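Local coordinates for protein triacylglycerol lipase (Clostridium botulinum, PDB 5AH1) that hydrolyses ester bonds as a zinc-binding alpha/beta-hydrolase, probably cleaving triacylglycerols, and also breaks down synthetic polyesters, at residues P31-I36 and L245-F250; M87-D92 and V122-S127. All blocks are in the same frame, centred on the assembly; numbering follows the deposited sequence. Where two conformers were deposited one is given.

In the fold
Contact 1 and contact 2 both meet helix 242-257, but at different depths. Contact 2 (87-92 with 122-127) is wholly buried, its centre about 10 Å from the centre of the chain, and joins two loops that leave neighbouring strands of the central parallel sheet. Contact 1 (31-36 with 245-250) is partly buried, its centre about 20 Å from that of the chain, and fastens the N-terminal loop onto the helix. Each has one direct hydrogen bond across it: backbone to serine hydroxyl in contact 1, backbone to backbone in contact 2, where a water adds a second link. The two touch through Thr249 CG2 and Met87 CG, 3.4 Å apart, while Phe250 packs on Met87 and Ile246 on Val125.

Contact 1: P31-I36 and L245-F250; sequences PTLEDI and LISYTF
Leu33 N donates to Ser247 OG over 2.9 Å, and an N-H...O angle of 166° makes this a nearly straight bond from loop backbone to helix side chain. Ser247 OG stands anti to its own backbone N (chi1 -171°), on a CA-CB bond that heads toward the loop. The same oxygen is flanked by carbon: Thr32 CB lies 3.4 Å from Ser247 OG, and Leu33 CB and CG close in at similar range. The hydroxyl is thus set into the bend between Thr32 and Leu33.

That bend has its own internal bonds. Thr32 N donates to the anti lone pair of Asp35 OD2 at 3.0 Å, and Asp35 N returns a bond to Thr32 O, so the loop is tied into a compact turn just before helix 36-42. In the alpha/beta-hydrolase fold of this lipase, the contact attaches the N-terminal segment to helix 242-257, which comes after strand 221-227 of the central sheet and the short helix 235-239.

Beyond the serine, apolar groups meet on two sides. Leu33 passes Phe250 at a slant, both methyls reaching the phenylalanine's stem rather than its ring: CD1 and CD2 of Leu33 each lie 4.0 Å from Phe250 CB. Leu292 of helix 284-292 touches both residues. Pro31 runs beside Tyr248, pointing the same way, with Pro31 CG 4.0 Å from Tyr248 CD1. Pro31 O sits at the edge of the tyrosine ring, near its plane and 3.3 Å from Tyr248 CD1; this carbonyl is buried here without a hydrogen-bond partner. At the far end of the ring, Tyr248 OH is hydrogen-bonded to Ile355 O, while Thr359 of helix 357-363 touches the same side chain.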
ATOM      1  N   PRO A  31      21.789  -0.978   0.454  1.00 21.38           N
ATOM      2  CA  PRO A  31      22.309   0.008   1.401  1.00 21.01           C
ATOM      3  C   PRO A  31      21.373   0.192   2.584  1.00 19.08           C
ATOM      4  O   PRO A  31      20.169  -0.055   2.473  1.00 19.80           O
ATOM      5  CB  PRO A  31      22.374   1.282   0.563  1.00 22.69           C
ATOM      6  CG  PRO A  31      21.383   1.021  -0.540  1.00 23.23           C
ATOM      7  CD  PRO A  31      21.357  -0.371  -0.812  1.00 22.24           C
ATOM      8  N   THR A  32      21.943   0.611   3.703  1.00 16.67           N
ATOM      9  CA  THR A  32      21.183   0.977   4.881  1.00 15.53           C
ATOM     10  C   THR A  32      21.570   2.418   5.196  1.00 15.10           C
ATOM     11  O   THR A  32      22.253   3.081   4.401  1.00 15.43           O
ATOM     12  CB  THR A  32      21.502   0.064   6.072  1.00 16.15           C
ATOM     13  OG1 THR A  32      22.883   0.201   6.415  1.00 16.18           O
ATOM     14  CG2 THR A  32      21.192  -1.401   5.744  1.00 17.12           C
ATOM     15  N   LEU A  33      21.164   2.916   6.354  1.00 14.27           N
ATOM     16  CA  LEU A  33      21.517   4.285   6.699  1.00 14.95           C
ATOM     17  C   LEU A  33      23.019   4.513   6.803  1.00 16.50           C
ATOM     18  O   LEU A  33      23.480   5.646   6.670  1.00 16.05           O
ATOM     19  CB  LEU A  33      20.826   4.717   7.989  1.00 14.89           C
ATOM     20  CG  LEU A  33      19.352   5.079   7.826  1.00 15.44           C
ATOM     21  CD1 LEU A  33      18.757   5.386   9.186  1.00 16.62           C
ATOM     22  CD2 LEU A  33      19.190   6.276   6.894  1.00 15.89           C
ATOM     23  N   GLU A  34      23.771   3.435   7.015  1.00 18.56           N
ATOM     24  CA  GLU A  34      25.236   3.492   6.992  1.00 22.64           C
ATOM     25  C   GLU A  34      25.743   4.029   5.665  1.00 22.53           C
ATOM     26  O   GLU A  34      26.823   4.614   5.588  1.00 23.16           O
ATOM     27  CB  GLU A  34      25.822   2.091   7.159  1.00 27.23           C
ATOM     28  CG  GLU A  34      25.892   1.583   8.563  1.00 32.06           C
ATOM     29  CD  GLU A  34      26.786   0.367   8.664  1.00 35.68           C
ATOM     30  OE1 GLU A  34      27.025  -0.285   7.619  1.00 36.92           O
ATOM     31  OE2 GLU A  34      27.259   0.074   9.783  1.00 37.64           O
ATOM     32  N   ASP A  35      24.961   3.793   4.617  1.00 21.85           N
ATOM     33  CA  ASP A  35      25.339   4.143   3.256  1.00 21.68           C
ATOM     34  C   ASP A  35      24.534   5.328   2.753  1.00 20.12           C
ATOM     35  O   ASP A  35      24.341   5.487   1.551  1.00 20.28           O
ATOM     36  CB  ASP A  35      25.082   2.945   2.343  1.00 23.56           C
ATOM     37  CG  ASP A  35      25.654   1.663   2.906  1.00 25.54           C
ATOM     38  OD1 ASP A  35      26.893   1.588   3.038  1.00 26.62           O
ATOM     39  OD2 ASP A  35      24.869   0.742   3.230  1.00 25.92           O
ATOM     40  N   ILE A  36      24.060   6.165   3.671  1.00 18.64           N
ATOM     41  CA  ILE A  36      23.196   7.273   3.290  1.00 17.84           C
ATOM     42  C   ILE A  36      23.860   8.174   2.241  1.00 17.71           C
ATOM     43  O   ILE A  36      23.200   8.639   1.314  1.00 17.04           O
ATOM     44  CB  ILE A  36      22.745   8.099   4.524  1.00 17.81           C
ATOM     45  CG1 ILE A  36      21.714   9.160   4.129  1.00 18.60           C
ATOM     46  CG2 ILE A  36      23.924   8.757   5.210  1.00 17.67           C
ATOM     47  CD1 ILE A  36      20.408   8.595   3.628  1.00 20.14           C
ATOM     48  N   LEU A 245      15.870  -3.777   6.141  1.00 12.18           N
ATOM     49  CA  LEU A 245      14.825  -3.305   5.239  1.00 11.55           C
ATOM     50  C   LEU A 245      14.301  -1.958   5.724  1.00 10.86           C
ATOM     51  O   LEU A 245      14.171  -1.017   4.945  1.00 10.98           O
ATOM     52  CB  LEU A 245      13.698  -4.330   5.135  1.00 11.90           C
ATOM     53  CG  LEU A 245      12.509  -3.937   4.255  1.00 13.39           C
ATOM     54  CD1 LEU A 245      12.941  -3.428   2.890  1.00 16.17           C
ATOM     55  CD2 LEU A 245      11.565  -5.114   4.080  1.00 13.71           C
ATOM     56  N   ILE A 246      14.020  -1.842   7.018  1.00 11.01           N
ATOM     57  CA  ILE A 246      13.554  -0.563   7.541  1.00 12.03           C
ATOM     58  C   ILE A 246      14.617   0.531   7.353  1.00 11.71           C
ATOM     59  O   ILE A 246      14.311   1.641   6.925  1.00 11.15           O
ATOM     60  CB  ILE A 246      13.157  -0.664   9.034  1.00 13.97           C
ATOM     61  CG1 ILE A 246      12.017  -1.665   9.247  1.00 16.30           C
ATOM     62  CG2 ILE A 246      12.754   0.705   9.571  1.00 14.92           C
ATOM     63  CD1 ILE A 246      10.687  -1.186   8.759  1.00 17.70           C
ATOM     64  N   SER A 247      15.870   0.216   7.654  1.00 11.66           N
ATOM     65  CA  SER A 247      16.945   1.192   7.535  1.00 11.79           C
ATOM     66  C   SER A 247      17.093   1.657   6.078  1.00 11.24           C
ATOM     67  O   SER A 247      17.205   2.853   5.803  1.00 11.13           O
ATOM     68  CB  SER A 247      18.245   0.604   8.078  1.00 11.85           C
ATOM     69  OG  SER A 247      19.235   1.602   8.158  1.00 12.74           O
ATOM     70  N   TYR A 248      17.075   0.711   5.145  1.00 10.72           N
ATOM     71  CA  TYR A 248      17.066   1.042   3.729  1.00 11.33           C
ATOM     72  C   TYR A 248      15.934   2.013   3.371  1.00 11.08           C
ATOM     73  O   TYR A 248      16.150   2.987   2.649  1.00 11.90           O
ATOM     74  CB  TYR A 248      16.938  -0.229   2.882  1.00 11.45           C
ATOM     75  CG  TYR A 248      16.610   0.069   1.441  1.00 11.81           C
ATOM     76  CD1 TYR A 248      17.572   0.562   0.576  1.00 12.67           C
ATOM     77  CD2 TYR A 248      15.329  -0.132   0.952  1.00 12.52           C
ATOM     78  CE1 TYR A 248      17.272   0.857  -0.742  1.00 12.59           C
ATOM     79  CE2 TYR A 248      15.013   0.161  -0.361  1.00 12.54           C
ATOM     80  CZ  TYR A 248      15.993   0.649  -1.207  1.00 11.92           C
ATOM     81  OH  TYR A 248      15.659   0.934  -2.522  1.00 12.12           O
ATOM     82  N   THR A 249      14.748   1.752   3.899  0.57 10.47           N
ATOM     83  CA  THR A 249      13.599   2.563   3.550  0.57 10.88           C
ATOM     84  C   THR A 249      13.695   3.985   4.138  0.57 11.16           C
ATOM     85  O   THR A 249      13.172   4.926   3.561  0.57 11.21           O
ATOM     86  CB  THR A 249      12.299   1.856   3.934  0.57 11.51           C
ATOM     87  OG1 THR A 249      12.336   0.511   3.429  0.57 11.93           O
ATOM     88  CG2 THR A 249      11.124   2.572   3.323  0.57 11.88           C
ATOM     89  N   PHE A 250      14.389   4.150   5.261  1.00 11.28           N
ATOM     90  CA  PHE A 250      14.713   5.494   5.772  1.00 11.82           C
ATOM     91  C   PHE A 250      15.662   6.196   4.811  1.00 12.63           C
ATOM     92  O   PHE A 250      15.551   7.396   4.584  1.00 12.89           O
ATOM     93  CB  PHE A 250      15.336   5.448   7.169  1.00 13.59           C
ATOM     94  CG  PHE A 250      14.336   5.295   8.275  1.00 15.75           C
ATOM     95  CD1 PHE A 250      13.367   6.256   8.502  1.00 19.03           C
ATOM     96  CD2 PHE A 250      14.390   4.205   9.116  1.00 18.93           C
ATOM     97  CE1 PHE A 250      12.461   6.107   9.535  1.00 20.60           C
ATOM     98  CE2 PHE A 250      13.488   4.053  10.140  1.00 20.30           C
ATOM     99  CZ  PHE A 250      12.523   4.997  10.350  1.00 21.08           C
TER

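Contact 2: M87-D92 and V122-S127; sequences MGFGRD and VGPVSS
Phe89 and Pro124 meet with their side chains crossing at about a right angle. The CE1-CZ side of the aromatic ring does the touching: Phe89 CE1 is 3.8 Å from Pro124 CG, and CE1 and CZ both lie near Pro124 CB. Outside the two segments, the ring of Tyr267 meets that of Phe89, and Leu253 of helix 242-257 also packs on Phe89. Pro124 in turn fits against backbone, its CB lying 3.5 Å from Gly88 O.

Met87 N donates to Pro124 O at 2.8 Å; the N-H...O angle of 174° is almost linear, although the donor stands 28° from the carbonyl plane. Next to this bond the side chains of Met87 and Val125 run side by side in the same direction. Met87 SD, placed by a bend at chi2 (-70°), comes within 3.7 Å of Val125 CG1.

A water provides a second backbone link, donating to Gly88 O at 2.7 Å and to Val122 O at 2.8 Å, so both buried carbonyls are satisfied. Farther along the second loop, Ser127 OG accepts from Asp130 N and bonds to Asp302, connecting this segment with two zinc ligands. Loops following adjacent parallel strands, here 80-83 and 117-120, are thus joined beyond the strands' C-terminal ends, the side of the sheet where alpha/beta hydrolases carry their active site.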
ATOM      1  N   MET A  87       5.944   2.807   4.834  1.00  8.86           N
ATOM      2  CA  MET A  87       6.722   4.037   4.938  1.00  9.44           C
ATOM      3  C   MET A  87       6.135   5.197   4.125  1.00  9.41           C
ATOM      4  O   MET A  87       6.865   6.036   3.598  1.00 11.72           O
ATOM      5  CB  MET A  87       8.210   3.780   4.643  1.00 10.80           C
ATOM      6  CG  MET A  87       8.922   3.104   5.838  1.00 13.07           C
ATOM      7  SD  MET A  87       9.103   4.242   7.240  1.00 14.16           S
ATOM      8  CE  MET A  87      10.467   5.201   6.641  1.00 16.30           C
ATOM      9  N   GLY A  88       4.800   5.245   4.056  1.00  9.44           N
ATOM     10  CA  GLY A  88       4.080   6.417   3.581  1.00  9.41           C
ATOM     11  C   GLY A  88       3.580   7.254   4.741  1.00  9.10           C
ATOM     12  O   GLY A  88       3.354   6.725   5.835  1.00  9.69           O
ATOM     13  N   PHE A  89       3.441   8.561   4.511  1.00  9.38           N
ATOM     14  CA  PHE A  89       3.091   9.518   5.558  1.00  9.97           C
ATOM     15  C   PHE A  89       1.908  10.389   5.151  1.00 10.30           C
ATOM     16  O   PHE A  89       1.416  10.283   4.029  1.00  9.83           O
ATOM     17  CB  PHE A  89       4.330  10.332   5.917  1.00  9.62           C
ATOM     18  CG  PHE A  89       5.411   9.472   6.492  1.00  9.85           C
ATOM     19  CD1 PHE A  89       5.391   9.114   7.831  1.00 10.58           C
ATOM     20  CD2 PHE A  89       6.410   8.953   5.680  1.00 11.76           C
ATOM     21  CE1 PHE A  89       6.355   8.252   8.363  1.00 10.76           C
ATOM     22  CE2 PHE A  89       7.378   8.108   6.208  1.00 12.60           C
ATOM     23  CZ  PHE A  89       7.352   7.760   7.555  1.00 11.38           C
ATOM     24  N   GLY A  90       1.455  11.226   6.076  1.00 11.21           N
ATOM     25  CA  GLY A  90       0.241  12.002   5.891  1.00 11.74           C
ATOM     26  C   GLY A  90       0.446  13.322   5.195  1.00 11.38           C
ATOM     27  O   GLY A  90       1.573  13.770   4.962  1.00 11.28           O
ATOM     28  N   ARG A  91      -0.674  13.951   4.868  1.00 12.22           N
ATOM     29  CA  ARG A  91      -0.675  15.232   4.168  1.00 13.05           C
ATOM     30  C   ARG A  91       0.009  16.344   4.948  1.00 14.63           C
ATOM     31  O   ARG A  91       0.496  17.293   4.350  1.00 16.01           O
ATOM     32  CB  ARG A  91      -2.107  15.652   3.839  1.00 12.73           C
ATOM     33  CG  ARG A  91      -2.758  14.792   2.789  1.00 12.96           C
ATOM     34  CD  ARG A  91      -4.176  15.274   2.457  1.00 12.92           C
ATOM     35  NE  ARG A  91      -4.234  16.657   1.987  1.00 13.32           N
ATOM     36  CZ  ARG A  91      -3.996  17.024   0.734  1.00 12.43           C
ATOM     37  NH1 ARG A  91      -3.664  16.130  -0.184  1.00 11.75           N
ATOM     38  NH2 ARG A  91      -4.074  18.298   0.388  1.00 13.29           N
ATOM     39  N   ASP A  92       0.026  16.222   6.277  1.00 14.66           N
ATOM     40  CA  ASP A  92       0.657  17.194   7.164  1.00 16.33           C
ATOM     41  C   ASP A  92       2.107  16.839   7.490  1.00 15.74           C
ATOM     42  O   ASP A  92       2.714  17.457   8.358  1.00 18.43           O
ATOM     43  CB  ASP A  92      -0.133  17.278   8.474  1.00 18.64           C
ATOM     44  CG  ASP A  92      -0.120  15.965   9.254  1.00 21.18           C
ATOM     45  OD1 ASP A  92      -0.241  14.893   8.628  1.00 21.00           O
ATOM     46  OD2 ASP A  92       0.018  16.011  10.499  1.00 24.13           O
ATOM     47  N   VAL A 122      -2.282   5.935   7.864  1.00  8.35           N
ATOM     48  CA  VAL A 122      -2.189   4.851   8.828  1.00  8.88           C
ATOM     49  C   VAL A 122      -0.718   4.578   9.174  1.00  8.03           C
ATOM     50  O   VAL A 122       0.172   5.243   8.645  1.00  9.13           O
ATOM     51  CB  VAL A 122      -2.903   3.582   8.295  1.00  9.24           C
ATOM     52  CG1 VAL A 122      -4.388   3.877   8.026  1.00 10.72           C
ATOM     53  CG2 VAL A 122      -2.223   3.042   7.034  1.00  9.47           C
ATOM     54  N   GLY A 123      -0.450   3.622  10.069  1.00  8.79           N
ATOM     55  CA  GLY A 123       0.905   3.399  10.519  1.00  8.98           C
ATOM     56  C   GLY A 123       1.810   2.996   9.361  1.00  8.13           C
ATOM     57  O   GLY A 123       1.472   2.067   8.605  1.00  8.69           O
ATOM     58  N   PRO A 124       2.954   3.675   9.200  1.00  8.44           N
ATOM     59  CA  PRO A 124       3.822   3.376   8.057  1.00  8.96           C
ATOM     60  C   PRO A 124       4.495   1.995   8.127  1.00  8.14           C
ATOM     61  O   PRO A 124       4.878   1.459   7.081  1.00  8.72           O
ATOM     62  CB  PRO A 124       4.859   4.503   8.093  1.00  9.04           C
ATOM     63  CG  PRO A 124       4.863   4.966   9.508  1.00  9.23           C
ATOM     64  CD  PRO A 124       3.446   4.833   9.968  1.00  8.95           C
ATOM     65  N   VAL A 125       4.696   1.445   9.324  1.00  8.00           N
ATOM     66  CA  VAL A 125       5.399   0.172   9.452  1.00  8.62           C
ATOM     67  C   VAL A 125       4.666  -0.843  10.328  1.00  8.24           C
ATOM     68  O   VAL A 125       5.237  -1.850  10.727  1.00  8.92           O
ATOM     69  CB  VAL A 125       6.836   0.408   9.992  1.00  9.27           C
ATOM     70  CG1 VAL A 125       7.645   1.298   9.039  1.00 10.10           C
ATOM     71  CG2 VAL A 125       6.831   1.019  11.396  1.00 10.43           C
ATOM     72  N   SER A 126       3.399  -0.574  10.603  0.85  8.06           N
ATOM     73  CA  SER A 126       2.578  -1.477  11.395  0.85  8.30           C
ATOM     74  C   SER A 126       1.979  -2.606  10.555  0.85  7.44           C
ATOM     75  O   SER A 126       2.033  -2.590   9.322  0.85  7.28           O
ATOM     76  CB  SER A 126       1.503  -0.694  12.135  0.85  9.48           C
ATOM     77  OG  SER A 126       2.125   0.213  13.037  0.85  9.60           O
ATOM     78  N   SER A 127       1.386  -3.592  11.225  1.00  7.05           N
ATOM     79  CA  SER A 127       0.769  -4.706  10.527  1.00  6.86           C
ATOM     80  C   SER A 127      -0.466  -4.256   9.743  1.00  6.85           C
ATOM     81  O   SER A 127      -1.037  -3.204   9.986  1.00  7.08           O
ATOM     82  CB  SER A 127       0.339  -5.769  11.515  1.00  6.54           C
ATOM     83  OG  SER A 127      -0.689  -5.258  12.344  1.00  6.61           O
TER
HETATM   84  O   HOH W   1       1.888   7.328   8.076  1.00  9.28           O